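Local coordinates for PPC domain-containing protein (Archaeoglobus fulgidus, PDB 2H6L) that is of unknown function but binds zinc through histidines and belongs to the plant and prokaryote conserved (PPC) domain family, at the interface of chains A and B. Sequence-based numbering; all coordinates share one arbitrary frame. Chains: chain A/B, Hypothetical protein.

Contact 1 and contact 2 are two patches of one interface between neighbouring copies in the deposited three-copy assembly, with the centres of their C-alpha atoms about 16 Å apart. They share no residue. In contact 1 the N-terminal strand 2-7 of chain B adds to strand 10-15 of chain A, a join made by backbone bonds and apolar side chains. In contact 2 strands 38-43 and 113-119 of chain A bring A:Ile43 and A:Glu114 against zinc-binding histidines of chain B. If this assembly is the biological one, contact 2 may let each copy buttress its neighbour's histidines, while contact 1 adds sheet pairing between the same chains.

Contact 1: the interface of chains A and B. Residues chain A 12-14, 29, 32; chain B 1, 3-4.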
loop_
_atom_site.group_PDB
_atom_site.type_symbol
_atom_site.label_atom_id
_atom_site.label_comp_id
_atom_site.label_asym_id
_atom_site.label_seq_id
_atom_site.Cartn_x
_atom_site.Cartn_y
_atom_site.Cartn_z
ATOM N N PHE A 12 5.930 -13.798 -3.745
ATOM C CA PHE A 12 5.620 -13.974 -5.155
ATOM C C PHE A 12 5.348 -12.668 -5.873
ATOM O O PHE A 12 4.669 -11.787 -5.352
ATOM C CB PHE A 12 4.381 -14.853 -5.323
ATOM C CG PHE A 12 4.558 -16.257 -4.841
ATOM C CD1 PHE A 12 5.224 -17.190 -5.625
ATOM C CD2 PHE A 12 4.038 -16.655 -3.614
ATOM C CE1 PHE A 12 5.371 -18.500 -5.202
ATOM C CE2 PHE A 12 4.177 -17.966 -3.174
ATOM C CZ PHE A 12 4.843 -18.893 -3.969
ATOM N N LEU A 13 5.895 -12.549 -7.076
ATOM C CA LEU A 13 5.642 -11.390 -7.911
ATOM C C LEU A 13 4.971 -12.031 -9.119
ATOM O O LEU A 13 5.469 -13.013 -9.653
ATOM C CB LEU A 13 6.943 -10.700 -8.324
ATOM C CG LEU A 13 7.619 -9.790 -7.296
ATOM C CD1 LEU A 13 8.887 -9.176 -7.910
ATOM C CD2 LEU A 13 6.656 -8.691 -6.870
ATOM N N LEU A 14 3.831 -11.511 -9.539
ATOM C CA LEU A 14 3.165 -12.114 -10.680
ATOM C C LEU A 14 2.909 -11.102 -11.770
ATOM O O LEU A 14 2.670 -9.924 -11.497
ATOM C CB LEU A 14 1.811 -12.717 -10.274
ATOM C CG LEU A 14 1.578 -13.258 -8.866
ATOM C CD1 LEU A 14 0.108 -13.633 -8.750
ATOM C CD2 LEU A 14 2.464 -14.462 -8.566
ATOM N N PHE A 29 -4.244 -18.245 -8.923
ATOM C CA PHE A 29 -2.894 -18.454 -8.430
ATOM C C PHE A 29 -2.918 -19.044 -7.017
ATOM O O PHE A 29 -2.211 -20.011 -6.720
ATOM C CB PHE A 29 -2.138 -17.130 -8.399
ATOM C CG PHE A 29 -0.803 -17.226 -7.733
ATOM C CD1 PHE A 29 0.235 -17.925 -8.332
ATOM C CD2 PHE A 29 -0.592 -16.651 -6.482
ATOM C CE1 PHE A 29 1.465 -18.056 -7.697
ATOM C CE2 PHE A 29 0.633 -16.772 -5.837
ATOM C CZ PHE A 29 1.667 -17.478 -6.447
ATOM N N GLU A 32 -3.947 -22.683 -6.893
ATOM C CA GLU A 32 -2.859 -23.508 -7.403
ATOM C C GLU A 32 -1.770 -23.735 -6.368
ATOM O O GLU A 32 -1.237 -24.841 -6.242
ATOM C CB GLU A 32 -2.264 -22.858 -8.651
ATOM C CG GLU A 32 -0.960 -23.476 -9.118
ATOM C CD GLU A 32 -0.431 -22.816 -10.371
ATOM O OE1 GLU A 32 -0.248 -21.579 -10.355
ATOM O OE2 GLU A 32 -0.198 -23.534 -11.369
HETATM N N MSE B 1 -0.034 -16.267 -17.484
HETATM C CA MSE B 1 0.442 -15.585 -16.247
HETATM C C MSE B 1 1.861 -16.012 -15.889
HETATM O O MSE B 1 2.212 -17.193 -15.957
HETATM C CB MSE B 1 -0.499 -15.898 -15.084
HETATM C CG MSE B 1 -0.023 -15.390 -13.740
HETATM SE SE MSE B 1 -1.248 -15.850 -12.314
HETATM C CE MSE B 1 -1.115 -17.778 -12.442
ATOM N N VAL B 3 4.826 -16.286 -13.044
ATOM C CA VAL B 3 5.001 -16.375 -11.604
ATOM C C VAL B 3 6.468 -16.387 -11.203
ATOM O O VAL B 3 7.229 -17.226 -11.666
ATOM C CB VAL B 3 4.362 -17.669 -11.052
ATOM C CG1 VAL B 3 4.573 -17.744 -9.546
ATOM C CG2 VAL B 3 2.872 -17.722 -11.409
ATOM N N PHE B 4 6.860 -15.454 -10.341
ATOM C CA PHE B 4 8.237 -15.402 -9.856
ATOM C C PHE B 4 8.199 -15.689 -8.365
ATOM O O PHE B 4 7.562 -14.964 -7.604
ATOM C CB PHE B 4 8.857 -14.026 -10.113
ATOM C CG PHE B 4 8.924 -13.663 -11.562
ATOM C CD1 PHE B 4 7.827 -13.113 -12.205
ATOM C CD2 PHE B 4 10.076 -13.910 -12.299
ATOM C CE1 PHE B 4 7.873 -12.813 -13.568
ATOM C CE2 PHE B 4 10.134 -13.616 -13.658
ATOM C CZ PHE B 4 9.035 -13.068 -14.293
#
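Strand 10-15 of chain A pairs antiparallel with strand 2-7 of chain B, while helix 22-33 of chain A faces the start of chain B. The pairing rests on A:Leu13 and B:Phe4, whose backbones bond in both directions: A:Leu13 N gives its hydrogen to B:Phe4 O at 3.0 Å, and B:Phe4 N gives its own to A:Leu13 O at 2.9 Å. Main-chain bonds of this kind ask little of side-chain identity, which leaves the side chains to decide what packs on each side of the sheet.

B:Val3 packs its side chain against chain A. B:Val3 CG1, anti to the backbone N (chi1 179°), touches A:Phe29 CE1 at 3.6 Å and lies 4.0 Å from both A:Phe12 CD1 and A:Leu14 CD2. The second methyl, B:Val3 CG2, stays with the same margin of the ring, 4.0 Å from A:Phe29 CE1. A short, branched valine suits a strand and offers two methyls to the aromatic wall without needing a long reach. B:Val3 crosses A:Phe29 at a slant but lies alongside A:Leu14, pointing the same way.

With CG anti to the backbone N (chi1 172°), the A:Phe29 ring reaches from the helix to strand 10-15, and its CZ rests over the rim of one face of the A:Phe12 ring. A:Leu14 CD2 lies over the rim of a face of A:Phe29, 3.7 Å above the plane. Within chain A the rings and the leucine pack on one another, forming the surface that B:Val3 meets. On the strand's other side, the edge of the B:Phe4 ring faces A:Leu13 O, with B:Phe4 CD1 3.5 Å from that oxygen.

B:Met1, a selenomethionine, is poorly ordered and extends the apolar patch toward helix 22-33 only loosely. The site therefore lies where a neighbour's N-terminal strand extends the sheet of chain A beside that helix.

Contact 2: the interface of chains A and B. Residues chain A 43, 114; chain B 76-78, 89-91.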
loop_
_atom_site.group_PDB
_atom_site.type_symbol
_atom_site.label_atom_id
_atom_site.label_comp_id
_atom_site.label_asym_id
_atom_site.label_seq_id
_atom_site.Cartn_x
_atom_site.Cartn_y
_atom_site.Cartn_z
ATOM N N ILE A 43 0.283 -2.865 -8.654
ATOM C CA ILE A 43 0.298 -1.593 -9.362
ATOM C C ILE A 43 0.206 -1.937 -10.841
ATOM O O ILE A 43 0.370 -3.092 -11.219
ATOM C CB ILE A 43 1.588 -0.765 -9.122
ATOM C CG1 ILE A 43 2.823 -1.546 -9.576
ATOM C CG2 ILE A 43 1.697 -0.372 -7.657
ATOM C CD1 ILE A 43 4.099 -0.686 -9.600
ATOM N N GLU A 114 1.276 -6.007 -12.021
ATOM C CA GLU A 114 2.350 -6.674 -11.309
ATOM C C GLU A 114 1.862 -6.769 -9.869
ATOM O O GLU A 114 1.636 -5.761 -9.203
ATOM C CB GLU A 114 3.641 -5.850 -11.432
ATOM C CG GLU A 114 3.978 -5.536 -12.899
ATOM C CD GLU A 114 5.241 -4.692 -13.110
ATOM O OE1 GLU A 114 5.629 -3.916 -12.213
ATOM O OE2 GLU A 114 5.836 -4.793 -14.204
ATOM N N SER B 76 3.624 2.844 -3.608
ATOM C CA SER B 76 3.815 1.409 -3.675
ATOM C C SER B 76 4.510 0.999 -4.963
ATOM O O SER B 76 4.330 1.621 -6.004
ATOM C CB SER B 76 2.464 0.707 -3.585
ATOM O OG SER B 76 2.631 -0.685 -3.760
ATOM N N GLY B 77 5.297 -0.063 -4.892
ATOM C CA GLY B 77 5.982 -0.503 -6.086
ATOM C C GLY B 77 6.828 -1.735 -5.891
ATOM O O GLY B 77 6.736 -2.429 -4.875
ATOM N N ASN B 78 7.664 -2.003 -6.885
ATOM C CA ASN B 78 8.532 -3.157 -6.842
ATOM C C ASN B 78 9.873 -2.884 -7.520
ATOM O O ASN B 78 10.036 -1.914 -8.265
ATOM C CB ASN B 78 7.842 -4.336 -7.526
ATOM C CG ASN B 78 7.525 -4.059 -8.980
ATOM O OD1 ASN B 78 8.421 -3.803 -9.788
ATOM N ND2 ASN B 78 6.245 -4.110 -9.326
ATOM N N HIS B 89 9.742 0.493 -10.148
ATOM C CA HIS B 89 8.470 0.758 -10.804
ATOM C C HIS B 89 7.571 1.165 -9.649
ATOM O O HIS B 89 7.155 0.325 -8.854
ATOM C CB HIS B 89 7.895 -0.490 -11.460
ATOM C CG HIS B 89 6.600 -0.245 -12.167
ATOM N ND1 HIS B 89 5.846 -1.256 -12.722
ATOM C CD2 HIS B 89 5.944 0.909 -12.440
ATOM C CE1 HIS B 89 4.783 -0.736 -13.310
ATOM N NE2 HIS B 89 4.818 0.576 -13.154
ATOM N N ILE B 90 7.265 2.450 -9.560
ATOM C CA ILE B 90 6.465 2.949 -8.453
ATOM C C ILE B 90 5.257 3.775 -8.860
ATOM O O ILE B 90 5.319 4.580 -9.784
ATOM C CB ILE B 90 7.340 3.824 -7.529
ATOM C CG1 ILE B 90 8.559 3.029 -7.059
ATOM C CG2 ILE B 90 6.520 4.325 -6.351
ATOM C CD1 ILE B 90 9.599 3.876 -6.348
ATOM N N HIS B 91 4.158 3.569 -8.147
ATOM C CA HIS B 91 2.939 4.321 -8.392
ATOM C C HIS B 91 2.636 5.071 -7.111
ATOM O O HIS B 91 2.889 4.566 -6.020
ATOM C CB HIS B 91 1.779 3.386 -8.749
ATOM C CG HIS B 91 1.770 2.969 -10.186
ATOM N ND1 HIS B 91 0.670 2.407 -10.795
ATOM C CD2 HIS B 91 2.725 3.062 -11.143
ATOM C CE1 HIS B 91 0.945 2.176 -12.067
ATOM N NE2 HIS B 91 2.184 2.565 -12.303
HETATM O O HOH W 1 4.281 -5.204 -7.575
#
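Strands 38-43 and 113-119 of chain A present A:Ile43 and A:Glu114 to strands 70-82 and 85-96 of chain B, the residues that meet all having extended strand backbones. A:Ile43 lays its long branch against strands 70-82 and 85-96. With CG1 in the crowded position between backbone N and carbonyl carbon (chi1 60°), A:Ile43 CD1 arrives over the centre of the B:His89 ring, 3.5 Å from its centroid, a CH-pi contact. The beta-branched side chain also serves B:His91, whose ND1 lies 3.7 Å from A:Ile43 CB. Both histidines are zinc ligands, so an isoleucine here gives them an apolar backing that should limit how far they can shift.

A:Glu114 is extended beyond CG and carries OE1 to two donors. B:His89 ND1 bonds to A:Glu114 OE1 at 2.7 Å, from above the carboxylate plane, with the carboxylate and ring planes 84° apart. B:Asn78 ND2 bonds to A:Glu114 OE1 at 3.0 Å from the opposite face, on the anti side. The bond from ND1 would fix the ring's rotation and, through the negative charge, may make the other ring nitrogen, NE2, presumably the atom that binds zinc, a stronger ligand. An amide suits the place of B:Asn78 because its NH2 can donate to the carboxylate; B:Asn78 ND2 also lies 2.8 Å from water 1, which bridges it to A:Glu114 O at 3.2 Å from the water.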